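Local coordinates for putative protease (Parabacteroides distasonis ATCC 8503, PDB 3KD4), which is of unknown function, though it is probably an exported protein and possibly a protease, at residues I401-S407 with I491-T495; R413-F417 with F479-Y484; F452-R457 with R470-K476. All coordinates share one frame. Numbering follows the deposited sequence.

Contact 1 (I401-S407 with I491-T495); sequences IDSWGMS and IHEWT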
loop_
_atom_site.group_PDB
_atom_site.type_symbol
_atom_site.label_atom_id
_atom_site.label_comp_id
_atom_site.label_asym_id
_atom_site.label_seq_id
_atom_site.Cartn_x
_atom_site.Cartn_y
_atom_site.Cartn_z
ATOM N N ILE A 401 -1.402 -18.920 -0.680
ATOM C CA ILE A 401 -2.386 -18.551 -1.673
ATOM C C ILE A 401 -3.779 -18.622 -1.081
ATOM O O ILE A 401 -4.645 -17.854 -1.467
ATOM C CB ILE A 401 -2.338 -19.455 -2.932
ATOM C CG1 ILE A 401 -1.031 -19.278 -3.673
ATOM C CG2 ILE A 401 -3.395 -19.053 -3.909
ATOM C CD1 ILE A 401 -0.819 -20.355 -4.740
ATOM N N ASP A 402 -3.993 -19.542 -0.145
ATOM C CA ASP A 402 -5.320 -19.689 0.475
ATOM C C ASP A 402 -5.761 -18.467 1.264
ATOM O O ASP A 402 -6.944 -18.330 1.513
ATOM C CB ASP A 402 -5.416 -20.944 1.334
ATOM C CG ASP A 402 -5.332 -22.230 0.504
ATOM O OD1 ASP A 402 -6.212 -22.465 -0.363
ATOM O OD2 ASP A 402 -4.384 -23.012 0.736
ATOM N N SER A 403 -4.829 -17.581 1.633
ATOM C CA SER A 403 -5.176 -16.342 2.296
ATOM C C SER A 403 -5.320 -15.142 1.309
ATOM O O SER A 403 -5.661 -14.037 1.728
ATOM C CB SER A 403 -4.115 -16.021 3.358
ATOM O OG SER A 403 -2.871 -15.649 2.750
ATOM N N TRP A 404 -5.084 -15.361 0.014
ATOM C CA TRP A 404 -5.064 -14.261 -0.951
ATOM C C TRP A 404 -6.443 -13.765 -1.390
ATOM O O TRP A 404 -6.547 -12.772 -2.114
ATOM C CB TRP A 404 -4.256 -14.632 -2.184
ATOM C CG TRP A 404 -2.811 -14.762 -1.972
ATOM C CD1 TRP A 404 -2.096 -14.502 -0.818
ATOM C CD2 TRP A 404 -1.855 -15.077 -2.967
ATOM N NE1 TRP A 404 -0.760 -14.691 -1.047
ATOM C CE2 TRP A 404 -0.584 -15.025 -2.361
ATOM C CE3 TRP A 404 -1.947 -15.405 -4.315
ATOM C CZ2 TRP A 404 0.590 -15.298 -3.069
ATOM C CZ3 TRP A 404 -0.791 -15.683 -5.014
ATOM C CH2 TRP A 404 0.462 -15.617 -4.397
ATOM N N GLY A 405 -7.500 -14.456 -0.995
ATOM C CA GLY A 405 -8.840 -14.008 -1.319
ATOM C C GLY A 405 -9.224 -14.259 -2.758
ATOM O O GLY A 405 -10.060 -13.548 -3.300
HETATM N N MSE A 406 -8.648 -15.300 -3.369
HETATM C CA MSE A 406 -8.797 -15.559 -4.800
HETATM C C MSE A 406 -9.570 -16.836 -5.100
HETATM O O MSE A 406 -9.399 -17.414 -6.170
HETATM C CB MSE A 406 -7.418 -15.669 -5.488
HETATM C CG MSE A 406 -6.607 -14.396 -5.433
HETATM SE SE MSE A 406 -5.010 -14.565 -6.429
HETATM C CE MSE A 406 -4.287 -12.769 -6.081
ATOM N N SER A 407 -10.424 -17.267 -4.190
ATOM C CA SER A 407 -11.142 -18.519 -4.405
ATOM C C SER A 407 -12.286 -18.341 -5.393
ATOM O O SER A 407 -12.774 -19.325 -5.914
ATOM C CB SER A 407 -11.661 -19.104 -3.103
ATOM O OG SER A 407 -12.685 -18.281 -2.582
ATOM N N ILE A 491 -4.720 -21.232 -10.170
ATOM C CA ILE A 491 -5.162 -20.796 -8.846
ATOM C C ILE A 491 -6.438 -21.548 -8.495
ATOM O O ILE A 491 -6.617 -22.038 -7.379
ATOM C CB ILE A 491 -5.375 -19.242 -8.755
ATOM C CG1 ILE A 491 -4.023 -18.540 -8.884
ATOM C CG2 ILE A 491 -6.072 -18.880 -7.444
ATOM C CD1 ILE A 491 -4.113 -17.047 -9.368
ATOM N N HIS A 492 -7.312 -21.654 -9.471
ATOM C CA HIS A 492 -8.546 -22.394 -9.280
ATOM C C HIS A 492 -8.298 -23.903 -8.994
ATOM O O HIS A 492 -8.975 -24.505 -8.172
ATOM C CB HIS A 492 -9.426 -22.183 -10.511
ATOM C CG HIS A 492 -10.664 -23.013 -10.523
ATOM N ND1 HIS A 492 -11.726 -22.768 -9.674
ATOM C CD2 HIS A 492 -11.034 -24.054 -11.304
ATOM C CE1 HIS A 492 -12.678 -23.655 -9.905
ATOM N NE2 HIS A 492 -12.290 -24.438 -10.899
ATOM N N GLU A 493 -7.320 -24.502 -9.666
ATOM C CA GLU A 493 -7.005 -25.917 -9.404
ATOM C C GLU A 493 -6.607 -26.084 -7.948
ATOM O O GLU A 493 -6.999 -27.063 -7.293
ATOM C CB GLU A 493 -5.912 -26.445 -10.332
ATOM C CG GLU A 493 -5.690 -27.974 -10.190
ATOM C CD GLU A 493 -6.047 -28.755 -11.447
ATOM O OE1 GLU A 493 -6.918 -28.320 -12.207
ATOM O OE2 GLU A 493 -5.421 -29.807 -11.665
ATOM N N TRP A 494 -5.883 -25.101 -7.419
ATOM C CA TRP A 494 -5.478 -25.126 -6.022
ATOM C C TRP A 494 -6.645 -24.955 -5.047
ATOM O O TRP A 494 -6.740 -25.704 -4.075
ATOM C CB TRP A 494 -4.403 -24.067 -5.728
ATOM C CG TRP A 494 -3.902 -24.172 -4.347
ATOM C CD1 TRP A 494 -4.250 -23.403 -3.300
ATOM C CD2 TRP A 494 -2.972 -25.137 -3.851
ATOM N NE1 TRP A 494 -3.611 -23.831 -2.150
ATOM C CE2 TRP A 494 -2.798 -24.885 -2.474
ATOM C CE3 TRP A 494 -2.263 -26.181 -4.436
ATOM C CZ2 TRP A 494 -1.934 -25.643 -1.673
ATOM C CZ3 TRP A 494 -1.388 -26.940 -3.643
ATOM C CH2 TRP A 494 -1.227 -26.659 -2.279
ATOM N N THR A 495 -7.511 -23.977 -5.299
ATOM C CA THR A 495 -8.508 -23.569 -4.303
ATOM C C THR A 495 -9.820 -24.355 -4.401
ATOM O O THR A 495 -10.539 -24.436 -3.427
ATOM C CB THR A 495 -8.852 -22.072 -4.387
ATOM O OG1 THR A 495 -9.371 -21.768 -5.695
ATOM C CG2 THR A 495 -7.589 -21.190 -4.104
HETATM O O HOH W 1 -6.848 -25.284 -0.836
HETATM O O HOH W 2 -9.438 -19.655 -7.438
HETATM O O HOH W 3 -12.152 -21.861 -5.499
#
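This is a loop-on-helix contact: a 3-10 turn and the loop that follows it lie against the last turn of helix 481-495, joined by a small apolar patch, one direct side-chain hydrogen bond and water bridges. The direct bond runs from the indole of Trp494 to the carboxylate of Asp402, with NE1 donating to OD2 at 3.1 Å and an angle of 164°. The oxygen sits at the ring edge, close to the ring plane, so Asp402 meets the polar rim of the indole. Next to this bond the contact turns apolar. Ile401 CB is 4.4 Å from Trp494 CD1, and Ile401 CG2 lies at the same distance from Ile491 CG2. Further along the loop, the selenomethionine Met406 brings its SE to 4.0 Å from Ile491 CD1.

The outer margin is wet and centres on the hydroxyl of Thr495. Water 2 bridges Met406 O (2.6 Å) and Thr495 OG1 (2.7 Å), and water 3 does the same for Ser407 O (2.6 Å) and Thr495 OG1 (2.8 Å). Two successive loop carbonyls are thus tied to one helix residue, although Met406 O and Thr495 OG1 themselves stay 4.4 Å apart.

Both segments also rest on the sheet. Ile401 touches Ile423, Ile472 and Leu474, Trp494 touches Val427 and Ile472, and Glu425 accepts from Ile401 N. Helix and loop together cover part of one face of the mixed sheet, as in a two-layer alpha/beta sandwich.

Contact 2 (R413-F417 with F479-Y484); sequences RSNLF and FTPAEY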
loop_
_atom_site.group_PDB
_atom_site.type_symbol
_atom_site.label_atom_id
_atom_site.label_comp_id
_atom_site.label_asym_id
_atom_site.label_seq_id
_atom_site.Cartn_x
_atom_site.Cartn_y
_atom_site.Cartn_z
ATOM N N ARG A 413 -11.388 -10.499 -17.584
ATOM C CA ARG A 413 -10.489 -9.570 -16.958
ATOM C C ARG A 413 -10.104 -8.502 -17.953
ATOM O O ARG A 413 -9.795 -8.803 -19.107
ATOM C CB ARG A 413 -9.268 -10.343 -16.485
ATOM C CG ARG A 413 -8.230 -9.508 -15.810
ATOM C CD ARG A 413 -8.205 -9.697 -14.350
ATOM N NE ARG A 413 -7.467 -8.592 -13.726
ATOM C CZ ARG A 413 -7.643 -8.193 -12.477
ATOM N NH1 ARG A 413 -8.505 -8.820 -11.694
ATOM N NH2 ARG A 413 -6.959 -7.160 -12.006
ATOM N N SER A 414 -10.171 -7.246 -17.523
ATOM C CA SER A 414 -9.810 -6.138 -18.379
ATOM C C SER A 414 -8.481 -5.510 -17.995
ATOM O O SER A 414 -7.813 -4.951 -18.843
ATOM C CB SER A 414 -10.911 -5.099 -18.353
ATOM O OG SER A 414 -10.766 -4.266 -17.222
ATOM N N ASN A 415 -8.092 -5.594 -16.723
ATOM C CA ASN A 415 -6.850 -4.963 -16.261
ATOM C C ASN A 415 -5.790 -5.983 -15.914
ATOM O O ASN A 415 -6.084 -7.170 -15.794
ATOM C CB ASN A 415 -7.139 -4.088 -15.051
ATOM C CG ASN A 415 -8.028 -2.925 -15.403
ATOM O OD1 ASN A 415 -9.237 -2.956 -15.196
ATOM N ND2 ASN A 415 -7.443 -1.930 -16.015
ATOM N N LEU A 416 -4.557 -5.519 -15.769
ATOM C CA LEU A 416 -3.488 -6.366 -15.283
ATOM C C LEU A 416 -3.876 -6.994 -13.993
ATOM O O LEU A 416 -4.542 -6.369 -13.167
ATOM C CB LEU A 416 -2.206 -5.587 -15.064
ATOM C CG LEU A 416 -1.488 -5.089 -16.323
ATOM C CD1 LEU A 416 -0.227 -4.320 -15.890
ATOM C CD2 LEU A 416 -1.122 -6.244 -17.255
ATOM N N PHE A 417 -3.429 -8.238 -13.845
ATOM C CA PHE A 417 -3.644 -9.054 -12.675
ATOM C C PHE A 417 -2.310 -9.226 -11.951
ATOM O O PHE A 417 -1.330 -9.599 -12.584
ATOM C CB PHE A 417 -4.170 -10.402 -13.158
ATOM C CG PHE A 417 -4.478 -11.351 -12.070
ATOM C CD1 PHE A 417 -5.451 -11.052 -11.148
ATOM C CD2 PHE A 417 -3.810 -12.552 -11.966
ATOM C CE1 PHE A 417 -5.749 -11.943 -10.122
ATOM C CE2 PHE A 417 -4.125 -13.464 -10.929
ATOM C CZ PHE A 417 -5.082 -13.134 -10.014
ATOM N N PHE A 479 0.146 -10.292 -14.913
ATOM C CA PHE A 479 -0.475 -10.982 -16.023
ATOM C C PHE A 479 -1.412 -10.036 -16.769
ATOM O O PHE A 479 -2.228 -9.326 -16.163
ATOM C CB PHE A 479 -1.266 -12.198 -15.514
ATOM C CG PHE A 479 -0.444 -13.181 -14.769
ATOM C CD1 PHE A 479 -0.189 -13.003 -13.403
ATOM C CD2 PHE A 479 0.110 -14.274 -15.425
ATOM C CE1 PHE A 479 0.601 -13.899 -12.712
ATOM C CE2 PHE A 479 0.918 -15.199 -14.740
ATOM C CZ PHE A 479 1.152 -15.024 -13.378
ATOM N N THR A 480 -1.253 -10.007 -18.084
ATOM C CA THR A 480 -2.153 -9.297 -18.953
ATOM C C THR A 480 -3.434 -10.118 -19.046
ATOM O O THR A 480 -3.448 -11.305 -18.680
ATOM C CB THR A 480 -1.592 -9.215 -20.373
ATOM O OG1 THR A 480 -1.396 -10.550 -20.841
ATOM C CG2 THR A 480 -0.265 -8.445 -20.406
ATOM N N PRO A 481 -4.514 -9.499 -19.548
ATOM C CA PRO A 481 -5.757 -10.233 -19.755
ATOM C C PRO A 481 -5.578 -11.460 -20.655
ATOM O O PRO A 481 -6.218 -12.470 -20.411
ATOM C CB PRO A 481 -6.682 -9.194 -20.361
ATOM C CG PRO A 481 -6.155 -7.874 -19.820
ATOM C CD PRO A 481 -4.675 -8.053 -19.782
ATOM N N ALA A 482 -4.669 -11.394 -21.629
ATOM C CA ALA A 482 -4.345 -12.553 -22.490
ATOM C C ALA A 482 -3.721 -13.711 -21.709
ATOM O O ALA A 482 -3.887 -14.870 -22.081
ATOM C CB ALA A 482 -3.421 -12.131 -23.630
ATOM N N GLU A 483 -3.026 -13.403 -20.618
ATOM C CA GLU A 483 -2.332 -14.400 -19.817
ATOM C C GLU A 483 -3.169 -14.845 -18.633
ATOM O O GLU A 483 -2.825 -15.806 -17.972
ATOM C CB GLU A 483 -1.024 -13.815 -19.266
ATOM C CG GLU A 483 0.110 -13.684 -20.266
ATOM C CD GLU A 483 1.246 -12.768 -19.801
ATOM O OE1 GLU A 483 1.048 -11.877 -18.942
ATOM O OE2 GLU A 483 2.362 -12.935 -20.336
ATOM N N TYR A 484 -4.273 -14.149 -18.374
ATOM C CA TYR A 484 -5.014 -14.322 -17.142
ATOM C C TYR A 484 -5.672 -15.694 -17.029
ATOM O O TYR A 484 -5.658 -16.301 -15.960
ATOM C CB TYR A 484 -6.022 -13.204 -17.019
ATOM C CG TYR A 484 -7.025 -13.339 -15.909
ATOM C CD1 TYR A 484 -6.666 -13.119 -14.580
ATOM C CD2 TYR A 484 -8.344 -13.681 -16.184
ATOM C CE1 TYR A 484 -7.613 -13.239 -13.537
ATOM C CE2 TYR A 484 -9.295 -13.805 -15.158
ATOM C CZ TYR A 484 -8.941 -13.557 -13.846
ATOM O OH TYR A 484 -9.885 -13.667 -12.838
HETATM O O HOH W 4 -10.395 -11.265 -12.063
HETATM O O HOH W 5 -9.221 -11.951 -20.052
HETATM O O HOH W 6 -5.035 -9.847 -16.325
#
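Phe479 pairs with Phe417 as a single antiparallel hydrogen-bonded bridge: Phe417 N donates to Phe479 O and Phe479 N to Phe417 O, each at 2.8 Å. Their rings lie on the same face of this short ladder, Phe417 CD2 3.9 Å from Phe479 CD1. At Thr480 the chain leaves the strand, and Leu416 CD2 packs 3.6 Å from Thr480 CA. Thr480 is the N-cap of helix 481-495 and forms a capping box with Glu483: Thr480 N donates to Glu483 OE1 (3.1 Å), while Glu483 N returns a weak bond to Thr480 OG1 (3.3 Å). Pro481, in the first turn, sets its CB 3.4 Å from Arg413 O and its CG 3.5 Å from Ser414 O. Tyr484 then reaches back between Arg413 and Phe417. Arg413 CB makes a CH-pi contact over the Tyr484 face, 3.7 Å from the Tyr484 ring centroid, and the edge of Tyr484 points into the face of Phe417 in a T-shaped pair (centroids 5.1 Å, planes at 78°). Tyr484 OH bonds to Asn410 O and, through water 4, to Arg413 NH1, which also donates to Ala191 O.

Contact 3 (F452-R457 with R470-K476); sequences FGKVTR and RTIELNK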
loop_
_atom_site.group_PDB
_atom_site.type_symbol
_atom_site.label_atom_id
_atom_site.label_comp_id
_atom_site.label_asym_id
_atom_site.label_seq_id
_atom_site.Cartn_x
_atom_site.Cartn_y
_atom_site.Cartn_z
ATOM N N PHE A 452 3.444 -20.302 -16.644
ATOM C CA PHE A 452 3.999 -19.564 -15.505
ATOM C C PHE A 452 3.754 -20.272 -14.180
ATOM O O PHE A 452 3.988 -19.706 -13.118
ATOM C CB PHE A 452 3.471 -18.124 -15.543
ATOM C CG PHE A 452 3.912 -17.372 -16.772
ATOM C CD1 PHE A 452 5.284 -17.167 -17.028
ATOM C CD2 PHE A 452 2.984 -16.929 -17.714
ATOM C CE1 PHE A 452 5.719 -16.508 -18.210
ATOM C CE2 PHE A 452 3.395 -16.269 -18.884
ATOM C CZ PHE A 452 4.768 -16.049 -19.124
ATOM N N GLY A 453 3.337 -21.540 -14.232
ATOM C CA GLY A 453 3.237 -22.311 -12.995
ATOM C C GLY A 453 2.691 -23.706 -13.187
ATOM O O GLY A 453 2.505 -24.151 -14.308
ATOM N N LYS A 454 2.422 -24.381 -12.073
ATOM C CA LYS A 454 2.011 -25.783 -12.119
ATOM C C LYS A 454 1.385 -26.138 -10.788
ATOM O O LYS A 454 1.812 -25.644 -9.759
ATOM C CB LYS A 454 3.251 -26.661 -12.401
ATOM C CG LYS A 454 3.020 -28.173 -12.408
ATOM C CD LYS A 454 4.257 -28.939 -12.802
ATOM C CE LYS A 454 5.284 -28.999 -11.675
ATOM N NZ LYS A 454 6.462 -29.932 -12.047
ATOM N N VAL A 455 0.359 -26.975 -10.831
ATOM C CA VAL A 455 -0.295 -27.513 -9.635
ATOM C C VAL A 455 -0.317 -29.043 -9.785
ATOM O O VAL A 455 -0.621 -29.557 -10.860
ATOM C CB VAL A 455 -1.735 -26.993 -9.454
ATOM C CG1 VAL A 455 -2.452 -27.735 -8.334
ATOM C CG2 VAL A 455 -1.756 -25.488 -9.193
ATOM N N THR A 456 0.042 -29.770 -8.732
ATOM C CA THR A 456 -0.033 -31.205 -8.792
ATOM C C THR A 456 -0.705 -31.771 -7.568
ATOM O O THR A 456 -0.686 -31.165 -6.482
ATOM C CB THR A 456 1.365 -31.868 -8.893
ATOM O OG1 THR A 456 2.032 -31.686 -7.648
ATOM C CG2 THR A 456 2.206 -31.316 -10.089
ATOM N N ARG A 457 -1.235 -32.979 -7.741
ATOM C CA ARG A 457 -1.754 -33.770 -6.644
ATOM C C ARG A 457 -1.348 -35.223 -6.875
ATOM O O ARG A 457 -1.577 -35.780 -7.962
ATOM C CB ARG A 457 -3.272 -33.671 -6.579
ATOM C CG ARG A 457 -3.854 -34.374 -5.395
ATOM C CD ARG A 457 -5.359 -34.341 -5.438
ATOM N NE ARG A 457 -5.909 -35.372 -6.305
ATOM C CZ ARG A 457 -7.209 -35.602 -6.471
ATOM N NH1 ARG A 457 -8.111 -34.851 -5.848
ATOM N NH2 ARG A 457 -7.617 -36.607 -7.245
ATOM N N ARG A 470 -0.134 -32.174 -2.277
ATOM C CA ARG A 470 -0.534 -31.104 -3.192
ATOM C C ARG A 470 0.586 -30.082 -3.284
ATOM O O ARG A 470 1.099 -29.664 -2.254
ATOM C CB ARG A 470 -1.808 -30.417 -2.694
ATOM C CG ARG A 470 -2.978 -31.371 -2.405
ATOM C CD ARG A 470 -4.208 -30.576 -2.083
ATOM N NE ARG A 470 -4.720 -29.986 -3.314
ATOM C CZ ARG A 470 -5.253 -28.778 -3.425
ATOM N NH1 ARG A 470 -5.329 -27.963 -2.388
ATOM N NH2 ARG A 470 -5.701 -28.387 -4.603
ATOM N N THR A 471 0.953 -29.697 -4.509
ATOM C CA THR A 471 1.923 -28.643 -4.768
ATOM C C THR A 471 1.381 -27.567 -5.722
ATOM O O THR A 471 0.547 -27.853 -6.620
ATOM C CB THR A 471 3.234 -29.206 -5.376
ATOM O OG1 THR A 471 3.011 -29.553 -6.748
ATOM C CG2 THR A 471 3.691 -30.457 -4.615
ATOM N N ILE A 472 1.818 -26.318 -5.500
ATOM C CA ILE A 472 1.594 -25.230 -6.452
ATOM C C ILE A 472 2.837 -24.373 -6.550
ATOM O O ILE A 472 3.470 -24.125 -5.534
ATOM C CB ILE A 472 0.359 -24.380 -6.104
ATOM C CG1 ILE A 472 0.179 -23.238 -7.141
ATOM C CG2 ILE A 472 0.375 -23.858 -4.625
ATOM C CD1 ILE A 472 -1.164 -22.527 -7.045
ATOM N N GLU A 473 3.208 -23.959 -7.765
ATOM C CA GLU A 473 4.220 -22.930 -7.927
ATOM C C GLU A 473 3.681 -21.888 -8.887
ATOM O O GLU A 473 3.067 -22.232 -9.907
ATOM C CB GLU A 473 5.541 -23.493 -8.431
ATOM C CG GLU A 473 5.428 -24.160 -9.779
ATOM C CD GLU A 473 6.754 -24.726 -10.288
ATOM O OE1 GLU A 473 7.529 -25.296 -9.474
ATOM O OE2 GLU A 473 6.997 -24.610 -11.513
ATOM N N LEU A 474 3.848 -20.621 -8.524
ATOM C CA LEU A 474 3.502 -19.539 -9.388
ATOM C C LEU A 474 4.782 -18.718 -9.577
ATOM O O LEU A 474 5.388 -18.244 -8.602
ATOM C CB LEU A 474 2.335 -18.727 -8.808
ATOM C CG LEU A 474 0.982 -19.408 -8.621
ATOM C CD1 LEU A 474 -0.043 -18.430 -7.967
ATOM C CD2 LEU A 474 0.404 -19.962 -9.940
ATOM N N ASN A 475 5.204 -18.583 -10.835
ATOM C CA ASN A 475 6.532 -18.053 -11.171
ATOM C C ASN A 475 6.549 -16.706 -11.895
ATOM O O ASN A 475 7.565 -16.294 -12.373
ATOM C CB ASN A 475 7.275 -19.064 -12.018
ATOM C CG ASN A 475 7.360 -20.429 -11.358
ATOM O OD1 ASN A 475 7.710 -20.543 -10.171
ATOM N ND2 ASN A 475 7.051 -21.488 -12.131
ATOM N N LYS A 476 5.420 -16.031 -11.976
ATOM C CA LYS A 476 5.332 -14.699 -12.592
ATOM C C LYS A 476 4.369 -13.911 -11.703
ATOM O O LYS A 476 3.468 -14.483 -11.116
ATOM C CB LYS A 476 4.821 -14.828 -14.034
ATOM C CG LYS A 476 4.706 -13.556 -14.818
ATOM C CD LYS A 476 4.391 -13.878 -16.288
ATOM C CE LYS A 476 3.948 -12.681 -17.141
ATOM N NZ LYS A 476 4.701 -11.407 -16.875
HETATM O O HOH W 7 3.435 -27.687 -8.592
#
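Phe452, Thr471 and Lys454 bury the most surface in this antiparallel ladder, whose two strand segments run 4.7 Å apart at 178°. Phe452 holds the open end. Its O accepts from Asn475 N at 2.8 Å, and the alkyl chain of Lys476 lies across its ring, with CD 3.3 Å from the ring centroid in a CH-pi contact. Next comes Gly453, where a beta carbon would fall 2.3 Å from Glu473 O, a clash.

Lys454 forms a hydrogen-bonded pair with Glu473: Lys454 N donates to Glu473 O (3.1 Å) and Glu473 N to Lys454 O (3.0 Å). Thr471 and Thr456 repeat the pattern at 3.0 Å (Thr471 N to Thr456 O) and 2.9 Å (Thr456 N to Thr471 O), and their hydroxyls share a short bond, OG1 to OG1 2.5 Å.

On the opposite face Val455 CG2 meets Ile472 CG1 at 3.6 Å. That side is covered by helix 481-495, whose Leu490, Glu493 and Trp494 touch Leu474, Val455 and Ile472. The hairpin lies inside its sheet: strand 446-450 bonds along 453-462, and strand 423-433 along 465-474.

In the fold
From the N terminus, the loop after strand 389-393 first supplies residues 401-407, which contact 1 later joins to the end of helix 481-495. Residues 413-417 follow, and contact 2 brings them to the start of that helix. The chain then returns to the sheet that strand 370-380 began, where contact 3 zips up the hairpin 453-462 and 465-474. The closures are nested: contact 3 inside contact 2, and contact 2 inside contact 1. They also touch. Phe417 packs on Met406 and Ile491, linking contacts 1 and 2; Arg470 NH2 probably bonds to Trp494 O, linking 1 and 3; Phe452 meets Phe479 and Glu483, linking 2 and 3. Loop, helix and sheet are thereby joined into one unit.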